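PDB 2Z5L: tylactone synthase starter module and modules 1 & 2 from Streptomyces fradiae, which probably reduces, as a polyketide synthase ketoreductase of the short-chain dehydrogenase/reductase family, the keto group of a chain-extension intermediate in tylosin biosynthesis, setting hydroxyl stereochemistry. Local coordinates for residues A[84-88]-A[89-93]; A[120-123]-A[124-128]. All blocks are in the same frame, centred on the assembly; numbering follows the deposited sequence.

Contact 1. Residues A[84-88]-A[89-93]; sequences IGARR and AEVAE
Glu90 folds back over the first turn of its helix to meet Arg87, the N-cap residue. CB lies 3.3 Å from Arg87 O; CG, set beside the backbone N (chi1 -54°), is 3.9 Å from that same Arg87 O. The extended chain then brings CD to 3.3 Å from Arg87 N. At its tip OE2 accepts a hydrogen bond from Arg87 N at 2.9 Å, the donor standing above the carboxylate plane (80° out of it), while OE1 rests 3.8 Å from Ala86 CA. The first N-H groups of a helix lack helical acceptors, and Glu90 at N3 supplies one for the N-cap residue: half of a capping box, since the arginine there offers no side-chain acceptor in return. Arg87 NE stays 5.0 Å from Glu90 OE2, so any attraction is at a distance. Ala86 CB meets Val91 CG2 at 3.8 Å in the positions of a hydrophobic staple, here a small one because one partner is alanine. Helix 88-99 leans on helix 119-135, where Ala92 packs on Ala131 and Arg88 forms a salt bridge to Asp134; Arg88 also bonds to Asp352 O, outside that helix, and Val91 touches Val82 in the loop after strand 80-81.

Contact 2. Residues A[120-123]-A[124-128]; sequences DAVR and TSIAL
Thr124 turns its hydroxyl back onto Asp120 O, and Ser125 does the same to Ala121 O. In each the oxygen lies beside the backbone N and anti to the carbonyl carbon (Thr124 chi1 -46°, Ser125 chi1 -70°), which aims it at the carbonyl four residues earlier. Thr124 OG1 donates to Asp120 O at 2.7 Å, and Ser125 OG gives Ala121 O a bond of the same length, 2.7 Å. A helical carbonyl can take a second donor from its other face, and both do so here: each hydroxyl stands well above the carbonyl plane, whereas the backbone N of the same residue arrives from the opposite face, so each oxygen is gripped by two donors. On another side of the helix Arg123 extends back along the axis, and its NH1 forms a salt bridge to Asp120 OD1 at 2.7 Å; NH2 is taken by Glu360. Val122 CG1 and Ile126 CD1 come within 4.3 Å, a loose apolar contact one turn apart, and both residues rest on Phe359 of helix 356-376. Serine and threonine within a helix commonly bond back to a carbonyl of the preceding turn, which satisfies the hydroxyl where the helix is buried. Here the helix is the crossover of a beta-alpha-beta unit linking parallel strands 107-111 and 140-147, as in Rossmann-type folds.

Contact 1 starts a helix near the surface, and contact 2 lies inside the next one, largely buried. The two touch: Gly85 N makes a probable hydrogen bond to Thr124 OG1 at 2.8 Å, Ile84 CG2 packs on Asp120 CB at 3.4 Å, and Thr124 CG2 comes against Ala86 O. The loop before helix 88-99 is thus laid along the first turns of helix 119-135. Their chemistry follows their places. At residues 84-93 a carboxylate caps an N-H that has no helical carbonyl to bond, whereas at residues 120-128 hydroxyls share carbonyls already used by the helix, and apolar groups face helices 160-175 and 356-376. Leu128 packs on Val91 and Leu95, giving the two helices an apolar contact.

Contact 1. Residues A[84-88]-A[89-93]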
ATOM      1  N   ILE A  84     -12.846  17.973  -4.587  1.00 33.06           N
ATOM      2  CA  ILE A  84     -12.267  16.704  -5.004  1.00 32.73           C
ATOM      3  C   ILE A  84     -12.164  16.837  -6.525  1.00 32.86           C
ATOM      4  O   ILE A  84     -12.993  17.501  -7.144  1.00 31.07           O
ATOM      5  CB  ILE A  84     -13.199  15.560  -4.587  1.00 33.07           C
ATOM      6  CG1 ILE A  84     -13.379  15.621  -3.072  1.00 33.51           C
ATOM      7  CG2 ILE A  84     -12.626  14.213  -4.995  1.00 28.95           C
ATOM      8  CD1 ILE A  84     -14.496  14.754  -2.548  1.00 37.47           C
ATOM      9  N   GLY A  85     -11.140  16.250  -7.130  1.00 33.01           N
ATOM     10  CA  GLY A  85     -10.997  16.397  -8.565  1.00 32.09           C
ATOM     11  C   GLY A  85     -10.053  17.547  -8.899  1.00 33.12           C
ATOM     12  O   GLY A  85      -9.474  17.579  -9.988  1.00 33.30           O
ATOM     13  N   ALA A  86      -9.880  18.495  -7.974  1.00 32.04           N
ATOM     14  CA  ALA A  86      -8.980  19.630  -8.220  1.00 32.72           C
ATOM     15  C   ALA A  86      -7.540  19.171  -8.475  1.00 32.11           C
ATOM     16  O   ALA A  86      -7.034  18.285  -7.782  1.00 29.80           O
ATOM     17  CB  ALA A  86      -9.018  20.616  -7.036  1.00 32.80           C
ATOM     18  N   ARG A  87      -6.900  19.757  -9.493  1.00 31.82           N
ATOM     19  CA  ARG A  87      -5.511  19.425  -9.860  1.00 33.47           C
ATOM     20  C   ARG A  87      -4.512  20.328  -9.131  1.00 31.40           C
ATOM     21  O   ARG A  87      -4.889  21.391  -8.640  1.00 27.05           O
ATOM     22  CB  ARG A  87      -5.333  19.529 -11.381  1.00 37.47           C
ATOM     23  CG  ARG A  87      -5.646  18.222 -12.100  1.00 41.83           C
ATOM     24  CD  ARG A  87      -6.436  18.413 -13.394  1.00 45.12           C
ATOM     25  NE  ARG A  87      -6.669  17.118 -14.035  1.00 47.47           N
ATOM     26  CZ  ARG A  87      -5.740  16.425 -14.689  1.00 50.77           C
ATOM     27  NH1 ARG A  87      -4.507  16.910 -14.800  1.00 51.45           N
ATOM     28  NH2 ARG A  87      -6.037  15.240 -15.214  1.00 49.68           N
ATOM     29  N   ARG A  88      -3.246  19.907  -9.066  1.00 32.10           N
ATOM     30  CA  ARG A  88      -2.218  20.658  -8.342  1.00 32.84           C
ATOM     31  C   ARG A  88      -2.182  22.151  -8.635  1.00 33.09           C
ATOM     32  O   ARG A  88      -2.142  22.973  -7.721  1.00 33.12           O
ATOM     33  CB  ARG A  88      -0.814  20.051  -8.569  1.00 34.66           C
ATOM     34  CG  ARG A  88      -0.374  19.888 -10.025  1.00 34.97           C
ATOM     35  CD  ARG A  88       0.945  19.106 -10.142  1.00 34.87           C
ATOM     36  NE  ARG A  88       2.100  19.770  -9.510  1.00 32.68           N
ATOM     37  CZ  ARG A  88       3.322  19.232  -9.447  1.00 32.21           C
ATOM     38  NH1 ARG A  88       3.557  18.036  -9.969  1.00 31.93           N
ATOM     39  NH2 ARG A  88       4.310  19.874  -8.858  1.00 31.25           N
ATOM     40  N   ALA A  89      -2.196  22.497  -9.913  1.00 32.35           N
ATOM     41  CA  ALA A  89      -2.170  23.890 -10.311  1.00 30.79           C
ATOM     42  C   ALA A  89      -3.343  24.629  -9.684  1.00 28.95           C
ATOM     43  O   ALA A  89      -3.189  25.757  -9.240  1.00 26.88           O
ATOM     44  CB  ALA A  89      -2.225  24.002 -11.845  1.00 33.21           C
ATOM     45  N   GLU A  90      -4.517  24.000  -9.651  1.00 29.25           N
ATOM     46  CA  GLU A  90      -5.688  24.646  -9.064  1.00 30.19           C
ATOM     47  C   GLU A  90      -5.524  24.744  -7.554  1.00 28.37           C
ATOM     48  O   GLU A  90      -5.762  25.796  -6.965  1.00 27.21           O
ATOM     49  CB  GLU A  90      -6.953  23.851  -9.373  1.00 33.83           C
ATOM     50  CG  GLU A  90      -7.179  23.575 -10.852  1.00 42.08           C
ATOM     51  CD  GLU A  90      -8.140  22.428 -11.084  1.00 45.70           C
ATOM     52  OE1 GLU A  90      -9.302  22.523 -10.614  1.00 49.17           O
ATOM     53  OE2 GLU A  90      -7.736  21.430 -11.733  1.00 47.36           O
ATOM     54  N   VAL A  91      -5.103  23.649  -6.935  1.00 25.57           N
ATOM     55  CA  VAL A  91      -4.932  23.639  -5.495  1.00 28.21           C
ATOM     56  C   VAL A  91      -3.870  24.648  -5.066  1.00 28.59           C
ATOM     57  O   VAL A  91      -4.028  25.322  -4.045  1.00 29.07           O
ATOM     58  CB  VAL A  91      -4.578  22.229  -4.993  1.00 28.22           C
ATOM     59  CG1 VAL A  91      -4.565  22.199  -3.474  1.00 27.01           C
ATOM     60  CG2 VAL A  91      -5.585  21.237  -5.535  1.00 28.34           C
ATOM     61  N   ALA A  92      -2.794  24.771  -5.841  1.00 30.43           N
ATOM     62  CA  ALA A  92      -1.755  25.746  -5.501  1.00 31.10           C
ATOM     63  C   ALA A  92      -2.409  27.135  -5.420  1.00 32.39           C
ATOM     64  O   ALA A  92      -2.165  27.883  -4.474  1.00 32.58           O
ATOM     65  CB  ALA A  92      -0.638  25.738  -6.562  1.00 32.52           C
ATOM     66  N   GLU A  93      -3.251  27.465  -6.403  1.00 32.96           N
ATOM     67  CA  GLU A  93      -3.944  28.761  -6.432  1.00 34.93           C
ATOM     68  C   GLU A  93      -4.833  29.021  -5.220  1.00 34.70           C
ATOM     69  O   GLU A  93      -4.968  30.167  -4.773  1.00 33.52           O
ATOM     70  CB  GLU A  93      -4.791  28.898  -7.701  1.00 38.15           C
ATOM     71  CG  GLU A  93      -4.084  29.606  -8.848  1.00 44.60           C
ATOM     72  CD  GLU A  93      -4.898  29.638 -10.139  1.00 49.34           C
ATOM     73  OE1 GLU A  93      -6.072  30.092 -10.109  1.00 49.29           O
ATOM     74  OE2 GLU A  93      -4.354  29.212 -11.191  1.00 51.62           O
TER

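Contact 2. Residues A[120-123]-A[124-128]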
ATOM      1  N   ASP A 120     -10.546   9.636  -6.202  1.00 34.37           N
ATOM      2  CA  ASP A 120     -10.402  11.029  -6.595  1.00 35.00           C
ATOM      3  C   ASP A 120      -9.851  11.807  -5.415  1.00 33.30           C
ATOM      4  O   ASP A 120      -9.075  12.747  -5.580  1.00 31.60           O
ATOM      5  CB  ASP A 120     -11.756  11.607  -7.001  1.00 37.88           C
ATOM      6  CG  ASP A 120     -11.969  11.588  -8.489  1.00 40.53           C
ATOM      7  OD1 ASP A 120     -11.513  10.614  -9.134  1.00 40.88           O
ATOM      8  OD2 ASP A 120     -12.601  12.543  -9.010  1.00 44.48           O
ATOM      9  N   ALA A 121     -10.272  11.410  -4.221  1.00 32.77           N
ATOM     10  CA  ALA A 121      -9.826  12.057  -2.997  1.00 30.44           C
ATOM     11  C   ALA A 121      -8.326  11.857  -2.852  1.00 27.64           C
ATOM     12  O   ALA A 121      -7.615  12.772  -2.459  1.00 27.32           O
ATOM     13  CB  ALA A 121     -10.564  11.469  -1.792  1.00 29.32           C
ATOM     14  N   VAL A 122      -7.866  10.639  -3.135  1.00 26.48           N
ATOM     15  CA  VAL A 122      -6.444  10.312  -3.063  1.00 24.88           C
ATOM     16  C   VAL A 122      -5.685  11.145  -4.084  1.00 25.43           C
ATOM     17  O   VAL A 122      -4.616  11.690  -3.800  1.00 25.71           O
ATOM     18  CB  VAL A 122      -6.201   8.838  -3.351  1.00 24.75           C
ATOM     19  CG1 VAL A 122      -4.719   8.496  -3.117  1.00 21.16           C
ATOM     20  CG2 VAL A 122      -7.080   8.002  -2.447  1.00 26.30           C
ATOM     21  N   ARG A 123      -6.253  11.245  -5.280  1.00 25.00           N
ATOM     22  CA  ARG A 123      -5.630  12.023  -6.332  1.00 25.71           C
ATOM     23  C   ARG A 123      -5.520  13.482  -5.901  1.00 25.64           C
ATOM     24  O   ARG A 123      -4.449  14.082  -6.018  1.00 25.01           O
ATOM     25  CB  ARG A 123      -6.431  11.911  -7.631  1.00 27.85           C
ATOM     26  CG  ARG A 123      -6.515  10.492  -8.188  1.00 28.58           C
ATOM     27  CD  ARG A 123      -7.163  10.502  -9.563  1.00 31.05           C
ATOM     28  NE  ARG A 123      -7.365   9.159 -10.092  1.00 32.09           N
ATOM     29  CZ  ARG A 123      -8.428   8.403  -9.832  1.00 36.00           C
ATOM     30  NH1 ARG A 123      -9.400   8.860  -9.050  1.00 36.07           N
ATOM     31  NH2 ARG A 123      -8.516   7.188 -10.349  1.00 35.38           N
ATOM     32  N   THR A 124      -6.613  14.031  -5.372  1.00 22.40           N
ATOM     33  CA  THR A 124      -6.634  15.418  -4.928  1.00 23.10           C
ATOM     34  C   THR A 124      -5.749  15.640  -3.708  1.00 22.85           C
ATOM     35  O   THR A 124      -5.248  16.741  -3.512  1.00 23.68           O
ATOM     36  CB  THR A 124      -8.054  15.893  -4.572  1.00 24.40           C
ATOM     37  OG1 THR A 124      -8.978  15.492  -5.595  1.00 27.43           O
ATOM     38  CG2 THR A 124      -8.074  17.416  -4.473  1.00 25.03           C
ATOM     39  N   SER A 125      -5.574  14.597  -2.895  1.00 23.57           N
ATOM     40  CA  SER A 125      -4.745  14.681  -1.701  1.00 23.64           C
ATOM     41  C   SER A 125      -3.288  14.775  -2.133  1.00 24.33           C
ATOM     42  O   SER A 125      -2.509  15.567  -1.587  1.00 24.30           O
ATOM     43  CB  SER A 125      -4.952  13.450  -0.801  1.00 25.16           C
ATOM     44  OG  SER A 125      -6.239  13.461  -0.201  1.00 23.99           O
ATOM     45  N   ILE A 126      -2.918  13.962  -3.115  1.00 24.09           N
ATOM     46  CA  ILE A 126      -1.562  13.985  -3.639  1.00 24.28           C
ATOM     47  C   ILE A 126      -1.323  15.376  -4.226  1.00 25.70           C
ATOM     48  O   ILE A 126      -0.272  15.983  -4.000  1.00 25.01           O
ATOM     49  CB  ILE A 126      -1.370  12.847  -4.691  1.00 22.54           C
ATOM     50  CG1 ILE A 126      -1.289  11.512  -3.942  1.00 22.21           C
ATOM     51  CG2 ILE A 126      -0.105  13.088  -5.545  1.00 20.73           C
ATOM     52  CD1 ILE A 126      -1.238  10.312  -4.811  1.00 24.58           C
ATOM     53  N   ALA A 127      -2.325  15.888  -4.941  1.00 24.66           N
ATOM     54  CA  ALA A 127      -2.270  17.218  -5.544  1.00 25.91           C
ATOM     55  C   ALA A 127      -2.036  18.306  -4.479  1.00 27.18           C
ATOM     56  O   ALA A 127      -1.308  19.264  -4.718  1.00 28.76           O
ATOM     57  CB  ALA A 127      -3.572  17.504  -6.301  1.00 22.65           C
ATOM     58  N   LEU A 128      -2.661  18.150  -3.314  1.00 25.59           N
ATOM     59  CA  LEU A 128      -2.513  19.115  -2.223  1.00 25.35           C
ATOM     60  C   LEU A 128      -1.068  19.172  -1.741  1.00 26.67           C
ATOM     61  O   LEU A 128      -0.517  20.249  -1.520  1.00 26.99           O
ATOM     62  CB  LEU A 128      -3.413  18.743  -1.034  1.00 25.31           C
ATOM     63  CG  LEU A 128      -3.148  19.423   0.323  1.00 25.35           C
ATOM     64  CD1 LEU A 128      -3.429  20.918   0.236  1.00 29.21           C
ATOM     65  CD2 LEU A 128      -4.014  18.785   1.384  1.00 32.18           C
TER